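Local coordinates for protein archease (Thermotoga maritima, PDB 1J5U) that binds calcium and probably activates the RNA ligase RtcB in tRNA splicing by promoting its guanylylation, and may also act as a chaperone, at residues L35-E38 and A39-I42; D71-N74 and D75-L78; L114-H117 and L118-F121. All coordinates share one frame; numbering follows the deposited sequence.

Interaction 1. Residues L35-E38 and A39-I42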
ATOM      1  N   LEU A  35      -9.409   0.955   4.171  1.00 11.74           N
ATOM      2  CA  LEU A  35      -8.587  -0.048   3.510  1.00 13.54           C
ATOM      3  C   LEU A  35      -7.281   0.615   3.092  1.00 12.37           C
ATOM      4  O   LEU A  35      -6.224  -0.003   3.161  1.00 11.48           O
ATOM      5  CB  LEU A  35      -9.290  -0.636   2.290  1.00 13.13           C
ATOM      6  CG  LEU A  35     -10.574  -1.400   2.647  1.00 15.86           C
ATOM      7  CD1 LEU A  35     -11.083  -2.081   1.413  1.00 15.66           C
ATOM      8  CD2 LEU A  35     -10.287  -2.451   3.745  1.00 15.32           C
ATOM      9  N   LEU A  36      -7.350   1.874   2.647  1.00 12.94           N
ATOM     10  CA  LEU A  36      -6.120   2.581   2.265  1.00 13.94           C
ATOM     11  C   LEU A  36      -5.266   2.842   3.509  1.00 13.31           C
ATOM     12  O   LEU A  36      -4.043   2.828   3.428  1.00 13.85           O
ATOM     13  CB  LEU A  36      -6.422   3.913   1.557  1.00 13.01           C
ATOM     14  CG  LEU A  36      -6.802   3.800   0.066  1.00 14.49           C
ATOM     15  CD1 LEU A  36      -7.290   5.157  -0.440  1.00 12.85           C
ATOM     16  CD2 LEU A  36      -5.592   3.336  -0.744  1.00 12.41           C
ATOM     17  N   GLU A  37      -5.902   3.096   4.652  1.00 11.75           N
ATOM     18  CA  GLU A  37      -5.158   3.326   5.891  1.00 11.93           C
ATOM     19  C   GLU A  37      -4.411   2.016   6.210  1.00 12.69           C
ATOM     20  O   GLU A  37      -3.266   2.038   6.651  1.00 12.40           O
ATOM     21  CB  GLU A  37      -6.111   3.665   7.056  1.00 12.46           C
ATOM     22  CG  GLU A  37      -6.707   5.105   7.021  1.00 21.57           C
ATOM     23  CD  GLU A  37      -7.942   5.271   7.924  1.00 26.30           C
ATOM     24  OE1 GLU A  37      -7.954   4.705   9.023  1.00 32.06           O
ATOM     25  OE2 GLU A  37      -8.908   5.966   7.544  1.00 32.82           O
ATOM     26  N   GLU A  38      -5.077   0.877   5.998  1.00 11.06           N
ATOM     27  CA  GLU A  38      -4.430  -0.410   6.254  1.00 13.03           C
ATOM     28  C   GLU A  38      -3.293  -0.693   5.238  1.00 12.76           C
ATOM     29  O   GLU A  38      -2.272  -1.287   5.583  1.00 12.82           O
ATOM     30  CB  GLU A  38      -5.476  -1.525   6.255  1.00 13.14           C
ATOM     31  CG  GLU A  38      -6.296  -1.566   7.571  1.00 11.45           C
ATOM     32  CD  GLU A  38      -5.402  -1.653   8.801  1.00 13.97           C
ATOM     33  OE1 GLU A  38      -4.311  -2.245   8.687  1.00 14.68           O
ATOM     34  OE2 GLU A  38      -5.779  -1.139   9.884  1.00 14.43           O
ATOM     35  N   ALA A  39      -3.460  -0.265   3.988  1.00 13.51           N
ATOM     36  CA  ALA A  39      -2.386  -0.449   2.986  1.00 13.13           C
ATOM     37  C   ALA A  39      -1.198   0.378   3.474  1.00 13.44           C
ATOM     38  O   ALA A  39      -0.040  -0.053   3.413  1.00 13.01           O
ATOM     39  CB  ALA A  39      -2.840   0.039   1.591  1.00 12.38           C
ATOM     40  N   ARG A  40      -1.485   1.580   3.955  1.00 13.49           N
ATOM     41  CA  ARG A  40      -0.446   2.444   4.495  1.00 14.71           C
ATOM     42  C   ARG A  40       0.265   1.733   5.669  1.00 15.54           C
ATOM     43  O   ARG A  40       1.492   1.680   5.723  1.00 15.53           O
ATOM     44  CB  ARG A  40      -1.046   3.761   5.017  1.00 14.62           C
ATOM     45  CG  ARG A  40      -0.039   4.599   5.839  1.00 17.67           C
ATOM     46  CD  ARG A  40      -0.772   5.600   6.765  1.00 19.55           C
ATOM     47  NE  ARG A  40      -1.548   4.863   7.758  1.00 21.96           N
ATOM     48  CZ  ARG A  40      -2.584   5.354   8.434  1.00 24.34           C
ATOM     49  NH1 ARG A  40      -2.971   6.612   8.236  1.00 24.84           N
ATOM     50  NH2 ARG A  40      -3.270   4.569   9.263  1.00 20.99           N
ATOM     51  N   ASN A  41      -0.515   1.232   6.625  1.00 13.70           N
ATOM     52  CA  ASN A  41       0.063   0.537   7.774  1.00 15.09           C
ATOM     53  C   ASN A  41       1.010  -0.589   7.341  1.00 14.10           C
ATOM     54  O   ASN A  41       2.086  -0.742   7.904  1.00 16.90           O
ATOM     55  CB  ASN A  41      -1.050  -0.032   8.679  1.00 14.19           C
ATOM     56  CG  ASN A  41      -1.838   1.054   9.378  1.00 15.05           C
ATOM     57  OD1 ASN A  41      -1.396   2.202   9.442  1.00 13.88           O
ATOM     58  ND2 ASN A  41      -3.008   0.701   9.918  1.00 14.52           N
ATOM     59  N   ILE A  42       0.607  -1.363   6.341  1.00 13.98           N
ATOM     60  CA  ILE A  42       1.419  -2.465   5.834  1.00 14.11           C
ATOM     61  C   ILE A  42       2.764  -1.971   5.291  1.00 15.87           C
ATOM     62  O   ILE A  42       3.820  -2.523   5.636  1.00 13.79           O
ATOM     63  CB  ILE A  42       0.667  -3.250   4.709  1.00 14.45           C
ATOM     64  CG1 ILE A  42      -0.526  -4.025   5.309  1.00 12.29           C
ATOM     65  CG2 ILE A  42       1.640  -4.216   3.994  1.00 16.34           C
ATOM     66  CD1 ILE A  42      -1.388  -4.744   4.271  1.00 12.43           C
TER
HETATM   67  O   HOH W   1      -4.067  -1.786  11.897  1.00 21.81           O
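E37 and R40 lie alongside each other, pointing the same way, one turn apart on helix 32-47 of this archease-family (SHS2 clan) protein. They touch by the flank, without a salt bridge: CB of E37 sits over one face of the guanidinium, 3.7 Å from NH2 of R40, while the nearest carboxylate oxygen, OE1 of E37, stays 4.7 Å from that same NH2, where some longer-range attraction is still likely. R40 starts out with CG anti to the backbone N (chi1 169°) and then bends at chi3, which swings the guanidinium along the helix to N41. There it grips side-on with NE and NH2, both bonding to OD1 of N41 from the same face of the amide. The residues of 35-38 carry their carbonyls to the amides of 39-42 in four regular i to i+4 bonds, as in N41 N to E37 O at 2.9 Å. The buried side chains L36 and A39 face helix 66-81, and L35 and I42 face strands 23-29 and 127-135. R40 reaches P86 and R88 of strand 84-92 as well as W76, and E37 touches I89. At the other end of the N41 amide, ND2, E38 crosses it with the two planes 78° apart. Its OE1 accepts a weak bond from ND2 of N41 at 3.4 Å, and a water donates to OE2 of E38 at 2.7 Å.

Interaction 2. Residues D71-N74 and D75-L78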
ATOM      1  N   ASP A  71      -3.812   2.141  -8.171  1.00 16.23           N
ATOM      2  CA  ASP A  71      -3.088   3.350  -8.546  1.00 16.76           C
ATOM      3  C   ASP A  71      -2.594   4.140  -7.345  1.00 16.14           C
ATOM      4  O   ASP A  71      -1.503   4.687  -7.353  1.00 16.24           O
ATOM      5  CB  ASP A  71      -3.976   4.296  -9.368  1.00 18.97           C
ATOM      6  CG  ASP A  71      -4.298   3.741 -10.732  1.00 20.41           C
ATOM      7  OD1 ASP A  71      -3.616   2.789 -11.136  1.00 20.95           O
ATOM      8  OD2 ASP A  71      -5.217   4.263 -11.388  1.00 25.47           O
ATOM      9  N   THR A  72      -3.427   4.240  -6.324  1.00 15.71           N
ATOM     10  CA  THR A  72      -3.058   5.008  -5.136  1.00 15.08           C
ATOM     11  C   THR A  72      -1.913   4.386  -4.341  1.00 14.93           C
ATOM     12  O   THR A  72      -0.938   5.047  -3.998  1.00 15.26           O
ATOM     13  CB  THR A  72      -4.279   5.171  -4.206  1.00 14.25           C
ATOM     14  OG1 THR A  72      -5.312   5.872  -4.905  1.00 16.36           O
ATOM     15  CG2 THR A  72      -3.914   5.954  -2.942  1.00 14.72           C
ATOM     16  N   VAL A  73      -2.041   3.106  -4.024  1.00 15.45           N
ATOM     17  CA  VAL A  73      -1.004   2.469  -3.232  1.00 13.36           C
ATOM     18  C   VAL A  73       0.312   2.418  -4.036  1.00 12.45           C
ATOM     19  O   VAL A  73       1.384   2.608  -3.483  1.00 14.50           O
ATOM     20  CB  VAL A  73      -1.470   1.039  -2.795  1.00 12.16           C
ATOM     21  CG1 VAL A  73      -0.344   0.295  -2.112  1.00 11.97           C
ATOM     22  CG2 VAL A  73      -2.708   1.146  -1.859  1.00  9.71           C
ATOM     23  N   ASN A  74       0.242   2.173  -5.340  1.00 13.71           N
ATOM     24  CA  ASN A  74       1.488   2.131  -6.089  1.00 14.12           C
ATOM     25  C   ASN A  74       2.116   3.496  -6.203  1.00 14.64           C
ATOM     26  O   ASN A  74       3.328   3.608  -6.319  1.00 15.19           O
ATOM     27  CB  ASN A  74       1.299   1.477  -7.456  1.00 15.77           C
ATOM     28  CG  ASN A  74       1.330  -0.046  -7.355  1.00 16.71           C
ATOM     29  OD1 ASN A  74       2.229  -0.599  -6.727  1.00 16.04           O
ATOM     30  ND2 ASN A  74       0.357  -0.715  -7.946  1.00 15.39           N
ATOM     31  N   ASP A  75       1.301   4.541  -6.149  1.00 14.07           N
ATOM     32  CA  ASP A  75       1.886   5.864  -6.202  1.00 15.82           C
ATOM     33  C   ASP A  75       2.602   6.109  -4.874  1.00 14.58           C
ATOM     34  O   ASP A  75       3.651   6.726  -4.849  1.00 15.66           O
ATOM     35  CB  ASP A  75       0.842   6.954  -6.438  1.00 16.28           C
ATOM     36  CG  ASP A  75       1.503   8.300  -6.660  1.00 18.88           C
ATOM     37  OD1 ASP A  75       1.421   9.183  -5.792  1.00 17.41           O
ATOM     38  OD2 ASP A  75       2.162   8.433  -7.696  1.00 19.25           O
ATOM     39  N   TRP A  76       2.052   5.587  -3.775  1.00 14.07           N
ATOM     40  CA  TRP A  76       2.692   5.725  -2.471  1.00 14.67           C
ATOM     41  C   TRP A  76       4.057   5.026  -2.467  1.00 14.97           C
ATOM     42  O   TRP A  76       4.993   5.488  -1.829  1.00 14.54           O
ATOM     43  CB  TRP A  76       1.855   5.098  -1.353  1.00 14.84           C
ATOM     44  CG  TRP A  76       0.566   5.799  -1.045  1.00 13.70           C
ATOM     45  CD1 TRP A  76       0.133   7.005  -1.543  1.00 14.56           C
ATOM     46  CD2 TRP A  76      -0.471   5.321  -0.184  1.00 14.92           C
ATOM     47  NE1 TRP A  76      -1.111   7.299  -1.047  1.00 12.99           N
ATOM     48  CE2 TRP A  76      -1.507   6.284  -0.206  1.00 14.93           C
ATOM     49  CE3 TRP A  76      -0.625   4.166   0.614  1.00 14.06           C
ATOM     50  CZ2 TRP A  76      -2.690   6.133   0.539  1.00 14.84           C
ATOM     51  CZ3 TRP A  76      -1.809   4.021   1.363  1.00 13.27           C
ATOM     52  CH2 TRP A  76      -2.821   5.000   1.314  1.00 15.20           C
ATOM     53  N   ILE A  77       4.140   3.884  -3.138  1.00 15.57           N
ATOM     54  CA  ILE A  77       5.395   3.137  -3.239  1.00 16.04           C
ATOM     55  C   ILE A  77       6.415   3.978  -4.043  1.00 16.23           C
ATOM     56  O   ILE A  77       7.599   3.983  -3.736  1.00 17.48           O
ATOM     57  CB  ILE A  77       5.150   1.766  -3.910  1.00 16.60           C
ATOM     58  CG1 ILE A  77       4.432   0.844  -2.898  1.00 16.95           C
ATOM     59  CG2 ILE A  77       6.486   1.153  -4.389  1.00 20.20           C
ATOM     60  CD1 ILE A  77       3.666  -0.343  -3.511  1.00 18.35           C
ATOM     61  N   LEU A  78       5.940   4.699  -5.051  1.00 18.52           N
ATOM     62  CA  LEU A  78       6.812   5.554  -5.860  1.00 19.30           C
ATOM     63  C   LEU A  78       7.321   6.653  -4.934  1.00 19.93           C
ATOM     64  O   LEU A  78       8.517   6.937  -4.899  1.00 20.31           O
ATOM     65  CB  LEU A  78       6.049   6.166  -7.047  1.00 20.90           C
ATOM     66  CG  LEU A  78       6.795   7.171  -7.955  1.00 22.19           C
ATOM     67  CD1 LEU A  78       8.079   6.539  -8.559  1.00 21.75           C
ATOM     68  CD2 LEU A  78       5.859   7.616  -9.071  1.00 22.56           C
TER
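T72 and W76 run side by side one turn apart on helix 66-81, the methyl of the threonine lying against the indole. CG2 of T72 is anti to its own backbone N and comes within 3.6 Å of NE1 of W76, close also to CE2 and CZ2, so the methyl sits above the ring plane at the NE1-CE2-CZ2 rim. The other branch, OG1, is turned back along the helix and bonds to the carbonyl of A68. W76 has CG anti to its carbonyl carbon (chi1 -68°) with chi2 near -8°, a pair of torsions that lays the indole back along the preceding turn. The carbonyl oxygen of T72 therefore stands 3.3 Å above one face of the ring, nearest CD1 and CG, while that same oxygen accepts the backbone N-H of W76 at 3.0 Å. Beyond the helix, W76 meets Y60 edge-to-face, and the ring of F100 meets it with the planes at about 85°. With an alanine at W76, the T72 methyl would probably lose its cover, and Y60 and F100 their aromatic partner.

N74 and I77 form a second pair lying side by side: OD1 of N74 lies 3.5 Å from CD1 of I77, and this oxygen is bonded to the backbone N of L114. CD1 of I77 also meets CG1 of V73 at 4.3 Å, a loose apolar contact. D75 sends its carboxylate away, where OD1 makes both a salt bridge with K58 and a hydrogen bond with the hydroxyl of Y60.

The helix is thus shared among several neighbours: T72, V73 and W76 lean on helix 32-47, V73 and N74 on strand 113-124, and W76 on strand 84-92 through P86 and I89.

Interaction 3. Residues L114-H117 and L118-F121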
ATOM      1  N   LEU A 114       2.189  -3.096  -5.443  1.00 16.21           N
ATOM      2  CA  LEU A 114       0.974  -3.779  -5.057  1.00 17.37           C
ATOM      3  C   LEU A 114       0.573  -4.377  -6.407  1.00 17.72           C
ATOM      4  O   LEU A 114       0.590  -3.672  -7.422  1.00 15.71           O
ATOM      5  CB  LEU A 114      -0.115  -2.803  -4.601  1.00 15.16           C
ATOM      6  CG  LEU A 114      -1.494  -3.457  -4.458  1.00 16.72           C
ATOM      7  CD1 LEU A 114      -1.479  -4.530  -3.345  1.00 13.42           C
ATOM      8  CD2 LEU A 114      -2.512  -2.366  -4.121  1.00 12.62           C
ATOM      9  N   THR A 115       0.238  -5.666  -6.428  1.00 18.36           N
ATOM     10  CA  THR A 115      -0.185  -6.326  -7.660  1.00 18.28           C
ATOM     11  C   THR A 115      -1.701  -6.390  -7.712  1.00 18.66           C
ATOM     12  O   THR A 115      -2.397  -5.993  -6.764  1.00 17.42           O
ATOM     13  CB  THR A 115       0.332  -7.787  -7.728  1.00 17.45           C
ATOM     14  OG1 THR A 115      -0.357  -8.574  -6.743  1.00 15.07           O
ATOM     15  CG2 THR A 115       1.828  -7.843  -7.455  1.00 16.38           C
ATOM     16  N   TYR A 116      -2.226  -6.914  -8.814  1.00 17.83           N
ATOM     17  CA  TYR A 116      -3.661  -7.086  -8.928  1.00 20.61           C
ATOM     18  C   TYR A 116      -4.068  -8.472  -8.422  1.00 20.01           C
ATOM     19  O   TYR A 116      -5.246  -8.800  -8.391  1.00 19.01           O
ATOM     20  CB  TYR A 116      -4.124  -6.939 -10.381  1.00 23.85           C
ATOM     21  CG  TYR A 116      -4.529  -5.534 -10.754  1.00 26.58           C
ATOM     22  CD1 TYR A 116      -3.728  -4.751 -11.584  1.00 27.32           C
ATOM     23  CD2 TYR A 116      -5.717  -4.986 -10.269  1.00 27.90           C
ATOM     24  CE1 TYR A 116      -4.102  -3.451 -11.923  1.00 29.55           C
ATOM     25  CE2 TYR A 116      -6.097  -3.689 -10.595  1.00 28.64           C
ATOM     26  CZ  TYR A 116      -5.285  -2.928 -11.422  1.00 29.74           C
ATOM     27  OH  TYR A 116      -5.658  -1.636 -11.734  1.00 29.65           O
ATOM     28  N   HIS A 117      -3.090  -9.270  -8.004  1.00 21.67           N
ATOM     29  CA  HIS A 117      -3.372 -10.635  -7.522  1.00 21.78           C
ATOM     30  C   HIS A 117      -4.342 -10.650  -6.356  1.00 20.08           C
ATOM     31  O   HIS A 117      -4.065 -10.052  -5.321  1.00 19.99           O
ATOM     32  CB  HIS A 117      -2.092 -11.337  -7.054  1.00 23.41           C
ATOM     33  CG  HIS A 117      -1.080 -11.563  -8.134  1.00 28.80           C
ATOM     34  ND1 HIS A 117      -1.352 -12.300  -9.269  1.00 31.17           N
ATOM     35  CD2 HIS A 117       0.210 -11.166  -8.240  1.00 27.82           C
ATOM     36  CE1 HIS A 117      -0.271 -12.346 -10.027  1.00 31.25           C
ATOM     37  NE2 HIS A 117       0.689 -11.666  -9.426  1.00 30.72           N
ATOM     38  N   LEU A 118      -5.463 -11.343  -6.530  1.00 19.54           N
ATOM     39  CA  LEU A 118      -6.475 -11.473  -5.489  1.00 19.59           C
ATOM     40  C   LEU A 118      -7.070 -10.148  -4.988  1.00 19.57           C
ATOM     41  O   LEU A 118      -7.733 -10.127  -3.954  1.00 17.75           O
ATOM     42  CB  LEU A 118      -5.884 -12.254  -4.297  1.00 19.95           C
ATOM     43  CG  LEU A 118      -5.283 -13.627  -4.681  1.00 21.52           C
ATOM     44  CD1 LEU A 118      -4.629 -14.305  -3.458  1.00 19.71           C
ATOM     45  CD2 LEU A 118      -6.384 -14.507  -5.283  1.00 18.83           C
ATOM     46  N   LEU A 119      -6.823  -9.053  -5.696  1.00 18.43           N
ATOM     47  CA  LEU A 119      -7.367  -7.750  -5.291  1.00 18.45           C
ATOM     48  C   LEU A 119      -8.838  -7.720  -5.694  1.00 19.65           C
ATOM     49  O   LEU A 119      -9.149  -7.669  -6.882  1.00 21.25           O
ATOM     50  CB  LEU A 119      -6.611  -6.620  -6.002  1.00 19.04           C
ATOM     51  CG  LEU A 119      -6.916  -5.192  -5.531  1.00 17.68           C
ATOM     52  CD1 LEU A 119      -6.790  -5.117  -3.985  1.00 16.98           C
ATOM     53  CD2 LEU A 119      -5.947  -4.214  -6.208  1.00 17.64           C
ATOM     54  N   LYS A 120      -9.737  -7.782  -4.713  1.00 19.33           N
ATOM     55  CA  LYS A 120     -11.185  -7.779  -4.954  1.00 21.51           C
ATOM     56  C   LYS A 120     -11.911  -7.395  -3.664  1.00 21.19           C
ATOM     57  O   LYS A 120     -11.872  -8.142  -2.680  1.00 18.72           O
ATOM     58  CB  LYS A 120     -11.659  -9.181  -5.388  1.00 24.50           C
ATOM     59  CG  LYS A 120     -13.158  -9.324  -5.634  1.00 27.43           C
ATOM     60  CD  LYS A 120     -13.529 -10.818  -5.733  1.00 32.37           C
ATOM     61  CE  LYS A 120     -14.955 -11.068  -6.257  1.00 35.95           C
ATOM     62  NZ  LYS A 120     -16.038 -10.599  -5.324  1.00 39.17           N
ATOM     63  N   PHE A 121     -12.563  -6.232  -3.658  1.00 20.74           N
ATOM     64  CA  PHE A 121     -13.272  -5.790  -2.467  1.00 20.03           C
ATOM     65  C   PHE A 121     -14.512  -6.658  -2.235  1.00 21.80           C
ATOM     66  O   PHE A 121     -15.277  -6.934  -3.167  1.00 20.50           O
ATOM     67  CB  PHE A 121     -13.702  -4.319  -2.597  1.00 21.43           C
ATOM     68  CG  PHE A 121     -12.551  -3.349  -2.777  1.00 22.05           C
ATOM     69  CD1 PHE A 121     -11.348  -3.533  -2.101  1.00 20.15           C
ATOM     70  CD2 PHE A 121     -12.696  -2.221  -3.575  1.00 20.50           C
ATOM     71  CE1 PHE A 121     -10.316  -2.607  -2.220  1.00 19.81           C
ATOM     72  CE2 PHE A 121     -11.665  -1.296  -3.693  1.00 18.44           C
ATOM     73  CZ  PHE A 121     -10.482  -1.487  -3.021  1.00 18.27           C
TER
HETATM   74  O   HOH W   2      -7.725  -8.029  -9.182  1.00 32.66           O
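Y116 and L119 close a type II beta turn that interrupts strand 113-124. The backbone N of L119 donates to O of Y116 at 3.1 Å, almost straight at the hydrogen (166°) but with the donor well above the carbonyl plane. A water bridges the same corner, donating to O of Y116 and to O of L119, each at 2.7 Å. Above the turn the two side chains cross at a slant: L119, its CG anti to the backbone N (chi1 -171°), brings CD2 to within 4.1 Å of CD2 of the Y116 ring. This methyl also meets CD2 of L114 at 4.4 Å, a loose apolar contact at the buried end. Just before the turn, OG1 of T115 accepts the N-H of H117 at 3.1 Å, an ST turn that sets the chain's entry into the bend.

In the next shell, Y116 stacks on F70 and its hydroxyl is bonded to D67, while H117 NE2 is bonded to T20. OG1 of T115 is also hydrogen-bonded to O of V133, and the two backbones pair; its side chain is about 4 Å from that of the calcium ligand D135. L114 and L119 pack on helix 66-81, H117 and L118 on strand 127-135, and F121 on helix 32-47.

In the fold
From the N terminus the three interactions follow in series, none nested in or crossing another. Interaction 1 lies within helix 32-47 and interaction 2 within helix 66-81, about two turns each; neither closes a loop beyond its helix. Interaction 3 closes the short bend within strand 113-124, which pairs with strand 127-135. The helices meet directly: A39 CB lies 3.6 Å from V73 CG2, and L36 O is 3.3 Å from W76 CZ3. Interaction 2 is joined to interaction 3 by V73 packing on L114, and interaction 1 to interaction 3 where L35 touches F121. Together they tie both helices to the three-stranded sheet that carries the calcium ligand D135.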